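Local structure of alcohol dehydrogenase (Escherichia coli, 5VM2) at residues Pro140-Thr145 with Ala303-Arg308; Thr184-Lys189 with Gly307-Lys312. The protein is probably a zinc-containing, NAD(H)- or NADP(H)-dependent dehydrogenase of the alcohol dehydrogenase family, its substrate unknown and its role linked to membrane biogenesis. All coordinates share one frame; numbering follows the deposited sequence.

Interaction 1: residues Pro140-Thr145 with Ala303-Arg308; sequences PDNMDT and AISSGR
Two different first torsions bring Asn-142 and Ser-305 together. The Asn-142 CG sits between its own backbone N and carbonyl carbon (chi1 79°), while Ser-305 OG stands anti to its backbone N (chi1 179°). With the groups so placed, the asparagine amide grips one serine twice. Ser-305 OG donates to Asn-142 OD1 at 2.8 Å, approaching at 120° to the amide C=O and only slightly tilted from its plane. The other half of the amide turns to the main chain: Asn-142 ND2 reaches Ser-305 O at 2.9 Å in a nearly straight bond that lies close to the amide plane. Both polar ends of the amide are thus used, which fixes which way round it faces and gives a carbonyl in the last turn of helix 297-305 a side-chain donor.

Beside this pair, carbon atoms pack on the helix backbone and on the serine. Met-143 runs extended until it bends at its last torsion, and the methyl CE is pushed up against the helix, 3.3 Å from Ser-305 N; its apolar contact is with Ile-304 CG2, 3.8 Å from CE. Pro-140 lays CB and CG alongside the serine hydroxyl, with CB 3.6 Å from Ser-305 OG. Pro-140, Asn-142 and Met-143 belong to one type I turn, closed by Met-143 N to Pro-140 O at 3.0 Å, so the turn presents ring, amide and thioether together.

The turn links strand 136-138 to helix 145-163, and Asp-144 caps that helix through Glu-147 N. Pro-140 and Met-143 also rest on Ile-301 of helix 297-305, Arg-86 of strand 86-89 bonds to Met-143 O, and Ile-304 packs on Val-151 and Ala-154 of helix 145-163.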
loop_
_atom_site.group_PDB
_atom_site.type_symbol
_atom_site.label_atom_id
_atom_site.label_comp_id
_atom_site.label_asym_id
_atom_site.label_seq_id
_atom_site.Cartn_x
_atom_site.Cartn_y
_atom_site.Cartn_z
ATOM N N PRO A 140 5.649 0.943 18.182
ATOM C CA PRO A 140 6.000 1.839 19.288
ATOM C C PRO A 140 4.780 2.119 20.152
ATOM O O PRO A 140 3.633 2.014 19.711
ATOM C CB PRO A 140 6.491 3.108 18.582
ATOM C CG PRO A 140 6.937 2.635 17.222
ATOM C CD PRO A 140 6.018 1.500 16.871
ATOM N N ASP A 141 5.045 2.476 21.408
ATOM C CA ASP A 141 3.952 2.723 22.343
ATOM C C ASP A 141 3.034 3.843 21.862
ATOM O O ASP A 141 1.828 3.808 22.128
ATOM C CB ASP A 141 4.513 3.045 23.726
ATOM C CG ASP A 141 5.110 1.826 24.408
ATOM O OD1 ASP A 141 5.007 0.713 23.845
ATOM O OD2 ASP A 141 5.683 1.980 25.505
ATOM N N ASN A 142 3.573 4.827 21.145
ATOM C CA ASN A 142 2.789 5.965 20.680
ATOM C C ASN A 142 2.135 5.722 19.324
ATOM O O ASN A 142 1.663 6.677 18.698
ATOM C CB ASN A 142 3.664 7.223 20.629
ATOM C CG ASN A 142 4.560 7.280 19.397
ATOM O OD1 ASN A 142 4.919 6.253 18.814
ATOM N ND2 ASN A 142 4.926 8.491 18.998
ATOM N N MET A 143 2.095 4.474 18.861
ATOM C CA MET A 143 1.502 4.116 17.578
ATOM C C MET A 143 0.435 3.055 17.810
ATOM O O MET A 143 0.749 1.943 18.251
ATOM C CB MET A 143 2.569 3.604 16.607
ATOM C CG MET A 143 2.040 3.311 15.221
ATOM S SD MET A 143 3.326 2.765 14.079
ATOM C CE MET A 143 4.518 4.067 14.281
ATOM N N ASP A 144 -0.820 3.392 17.514
ATOM C CA ASP A 144 -1.903 2.456 17.770
ATOM C C ASP A 144 -2.005 1.450 16.625
ATOM O O ASP A 144 -1.303 1.539 15.612
ATOM C CB ASP A 144 -3.222 3.199 17.998
ATOM C CG ASP A 144 -3.607 4.101 16.839
ATOM O OD1 ASP A 144 -3.723 3.601 15.700
ATOM O OD2 ASP A 144 -3.816 5.309 17.075
ATOM N N THR A 145 -2.899 0.474 16.786
ATOM C CA THR A 145 -2.972 -0.605 15.811
ATOM C C THR A 145 -3.601 -0.165 14.495
ATOM O O THR A 145 -3.378 -0.821 13.472
ATOM C CB THR A 145 -3.734 -1.795 16.394
ATOM O OG1 THR A 145 -4.951 -1.336 16.992
ATOM C CG2 THR A 145 -2.886 -2.495 17.447
ATOM N N ALA A 303 9.233 6.543 10.762
ATOM C CA ALA A 303 8.755 7.807 10.218
ATOM C C ALA A 303 7.379 8.160 10.766
ATOM O O ALA A 303 7.115 9.322 11.100
ATOM C CB ALA A 303 8.732 7.740 8.692
ATOM N N ILE A 304 6.493 7.170 10.880
ATOM C CA ILE A 304 5.160 7.435 11.407
ATOM C C ILE A 304 5.228 7.745 12.901
ATOM O O ILE A 304 4.608 8.702 13.384
ATOM C CB ILE A 304 4.226 6.249 11.105
ATOM C CG1 ILE A 304 4.015 6.127 9.593
ATOM C CG2 ILE A 304 2.897 6.425 11.835
ATOM C CD1 ILE A 304 3.538 4.763 9.136
ATOM N N SER A 305 6.006 6.960 13.650
ATOM C CA SER A 305 6.092 7.167 15.095
ATOM C C SER A 305 6.604 8.561 15.435
ATOM O O SER A 305 6.161 9.170 16.416
ATOM C CB SER A 305 6.997 6.114 15.728
ATOM O OG SER A 305 7.097 6.339 17.120
ATOM N N SER A 306 7.548 9.075 14.645
ATOM C CA SER A 306 8.121 10.391 14.899
ATOM C C SER A 306 7.124 11.520 14.672
ATOM O O SER A 306 7.373 12.646 15.112
ATOM C CB SER A 306 9.343 10.605 14.003
ATOM O OG SER A 306 8.945 10.799 12.650
ATOM N N GLY A 307 6.006 11.248 13.998
ATOM C CA GLY A 307 5.077 12.283 13.604
ATOM C C GLY A 307 5.368 12.909 12.257
ATOM O O GLY A 307 4.520 13.647 11.735
ATOM N N ARG A 308 6.539 12.639 11.676
ATOM C CA ARG A 308 6.874 13.218 10.380
ATOM C C ARG A 308 5.980 12.672 9.274
ATOM O O ARG A 308 5.658 13.394 8.324
ATOM C CB ARG A 308 8.344 12.952 10.052
ATOM C CG ARG A 308 8.860 13.711 8.843
ATOM C CD ARG A 308 10.383 13.688 8.778
ATOM N NE ARG A 308 10.994 14.483 9.842
ATOM C CZ ARG A 308 12.304 14.555 10.062
ATOM N NH1 ARG A 308 13.147 13.877 9.291
ATOM N NH2 ARG A 308 12.775 15.303 11.051
#

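Interaction 2: residues Thr184-Lys189 with Gly307-Lys312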
loop_
_atom_site.group_PDB
_atom_site.type_symbol
_atom_site.label_atom_id
_atom_site.label_comp_id
_atom_site.label_asym_id
_atom_site.label_seq_id
_atom_site.Cartn_x
_atom_site.Cartn_y
_atom_site.Cartn_z
ATOM N N THR A 184 3.372 8.244 -1.080
ATOM C CA THR A 184 4.593 8.591 -1.803
ATOM C C THR A 184 5.015 10.027 -1.508
ATOM O O THR A 184 6.204 10.307 -1.317
ATOM C CB THR A 184 4.387 8.382 -3.304
ATOM O OG1 THR A 184 3.949 7.036 -3.544
ATOM C CG2 THR A 184 5.687 8.631 -4.067
ATOM N N LEU A 185 4.045 10.945 -1.444
ATOM C CA LEU A 185 4.327 12.334 -1.085
ATOM C C LEU A 185 5.027 12.433 0.267
ATOM O O LEU A 185 6.071 13.083 0.397
ATOM C CB LEU A 185 3.019 13.129 -1.085
ATOM C CG LEU A 185 2.898 14.432 -0.297
ATOM C CD1 LEU A 185 3.811 15.502 -0.896
ATOM C CD2 LEU A 185 1.428 14.885 -0.276
ATOM N N GLN A 186 4.467 11.789 1.290
ATOM C CA GLN A 186 5.079 11.852 2.610
ATOM C C GLN A 186 6.438 11.157 2.628
ATOM O O GLN A 186 7.363 11.604 3.319
ATOM C CB GLN A 186 4.128 11.250 3.640
ATOM C CG GLN A 186 2.810 12.005 3.721
ATOM C CD GLN A 186 2.078 11.748 5.010
ATOM O OE1 GLN A 186 2.424 12.305 6.046
ATOM N NE2 GLN A 186 1.055 10.901 4.958
ATOM N N ALA A 187 6.592 10.081 1.853
ATOM C CA ALA A 187 7.905 9.449 1.754
ATOM C C ALA A 187 8.917 10.392 1.112
ATOM O O ALA A 187 10.049 10.518 1.594
ATOM C CB ALA A 187 7.811 8.140 0.974
ATOM N N CYS A 188 8.522 11.081 0.035
ATOM C CA CYS A 188 9.425 12.046 -0.590
ATOM C C CYS A 188 9.824 13.141 0.391
ATOM O O CYS A 188 10.981 13.577 0.407
ATOM C CB CYS A 188 8.781 12.650 -1.836
ATOM S SG CYS A 188 8.606 11.483 -3.206
ATOM N N LYS A 189 8.881 13.590 1.224
ATOM C CA LYS A 189 9.214 14.585 2.241
ATOM C C LYS A 189 10.224 14.035 3.240
ATOM O O LYS A 189 11.176 14.729 3.623
ATOM C CB LYS A 189 7.950 15.032 2.977
ATOM C CG LYS A 189 6.953 15.784 2.119
ATOM C CD LYS A 189 6.385 16.980 2.872
ATOM C CE LYS A 189 5.489 16.538 4.021
ATOM N NZ LYS A 189 5.624 17.417 5.220
ATOM N N GLY A 307 6.006 11.248 13.998
ATOM C CA GLY A 307 5.077 12.283 13.604
ATOM C C GLY A 307 5.368 12.909 12.257
ATOM O O GLY A 307 4.520 13.647 11.735
ATOM N N ARG A 308 6.539 12.639 11.676
ATOM C CA ARG A 308 6.874 13.218 10.380
ATOM C C ARG A 308 5.980 12.672 9.274
ATOM O O ARG A 308 5.658 13.394 8.324
ATOM C CB ARG A 308 8.344 12.952 10.052
ATOM C CG ARG A 308 8.860 13.711 8.843
ATOM C CD ARG A 308 10.383 13.688 8.778
ATOM N NE ARG A 308 10.994 14.483 9.842
ATOM C CZ ARG A 308 12.304 14.555 10.062
ATOM N NH1 ARG A 308 13.147 13.877 9.291
ATOM N NH2 ARG A 308 12.775 15.303 11.051
ATOM N N PHE A 309 5.568 11.417 9.389
ATOM C CA PHE A 309 4.731 10.736 8.410
ATOM C C PHE A 309 3.368 10.529 9.067
ATOM O O PHE A 309 3.262 9.801 10.059
ATOM C CB PHE A 309 5.389 9.415 8.011
ATOM C CG PHE A 309 4.911 8.835 6.705
ATOM C CD1 PHE A 309 5.826 8.493 5.724
ATOM C CD2 PHE A 309 3.564 8.581 6.481
ATOM C CE1 PHE A 309 5.407 7.938 4.529
ATOM C CE2 PHE A 309 3.138 8.025 5.287
ATOM C CZ PHE A 309 4.063 7.700 4.311
ATOM N N ASP A 310 2.331 11.182 8.531
ATOM C CA ASP A 310 0.990 11.196 9.136
ATOM C C ASP A 310 0.083 10.247 8.357
ATOM O O ASP A 310 -0.353 10.561 7.246
ATOM C CB ASP A 310 0.432 12.619 9.152
ATOM C CG ASP A 310 -0.953 12.729 9.814
ATOM O OD1 ASP A 310 -1.589 11.700 10.133
ATOM O OD2 ASP A 310 -1.417 13.873 10.009
ATOM N N VAL A 311 -0.218 9.088 8.951
ATOM C CA VAL A 311 -1.168 8.151 8.353
ATOM C C VAL A 311 -2.550 8.218 9.003
ATOM O O VAL A 311 -3.539 7.823 8.364
ATOM C CB VAL A 311 -0.635 6.700 8.395
ATOM C CG1 VAL A 311 0.597 6.561 7.521
ATOM C CG2 VAL A 311 -0.335 6.259 9.826
ATOM N N LYS A 312 -2.650 8.711 10.242
ATOM C CA LYS A 312 -3.940 8.785 10.918
ATOM C C LYS A 312 -4.871 9.768 10.223
ATOM O O LYS A 312 -6.072 9.507 10.088
ATOM C CB LYS A 312 -3.736 9.179 12.382
ATOM C CG LYS A 312 -5.007 9.563 13.120
ATOM C CD LYS A 312 -4.733 9.797 14.600
ATOM C CE LYS A 312 -4.001 8.614 15.221
ATOM N NZ LYS A 312 -4.766 7.343 15.076
HETATM O O HOH W 1 5.958 16.313 7.375
#
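Gln-186 lies across Phe-309 and ends on the backbone of Asp-310. Its CB sits squarely over one face of the phenyl ring, 3.5 Å from the centroid and 9° off the normal, a clear CH-pi contact. With CG anti to the carbonyl carbon (chi1 -61°) and the chain extended from there, the side chain leaves across the CE2-CD2 edge of the ring. The amide therefore lies outside the rim, its plane 34° from that of the ring, with NE2 3.6 Å from Phe-309 CE2. On the ring's other side, Phe-309 CE1 comes 3.6 Å from Ala-187 N.

The amide then pairs with both main-chain polar groups of one residue. Asp-310 N donates to Gln-186 OE1 at 2.7 Å, and Gln-186 NE2 gives an almost straight bond to Asp-310 O, also 2.7 Å. Using OE1 and one N-H of NE2, these bonds fix which way round the buried amide faces.

Asp-310 turns its carboxylate the other way, to Ser-313 OG. The glutamine belongs to helix 179-190, which follows strand 171-175 and a glycine-rich turn, the strand-turn-helix beginning typical of a Rossmann dinucleotide-binding fold.

Interactions 1 and 2 have centres 12 Å apart and end on the same piece of chain, sharing Gly-307 and Arg-308. Residues 140-145 come first, then 184-189 on helix 179-190, and lastly 303-312, where helix 297-305 runs out and the chain heads for strand 315-320. The two are joined directly: Asp-144 OD2 forms a salt bridge with Lys-312 NZ at 3.0 Å, and Ile-304 CD1 packs on Val-311 CG1. Helix 145-163 touches both. The exit from helix 297-305 thus bridges the turn that follows strand 136-138 of the mixed sheet and helix 179-190, which packs on the six-stranded parallel sheet, joining the GroES-like and Rossmann-type parts that make up zinc-containing alcohol dehydrogenases.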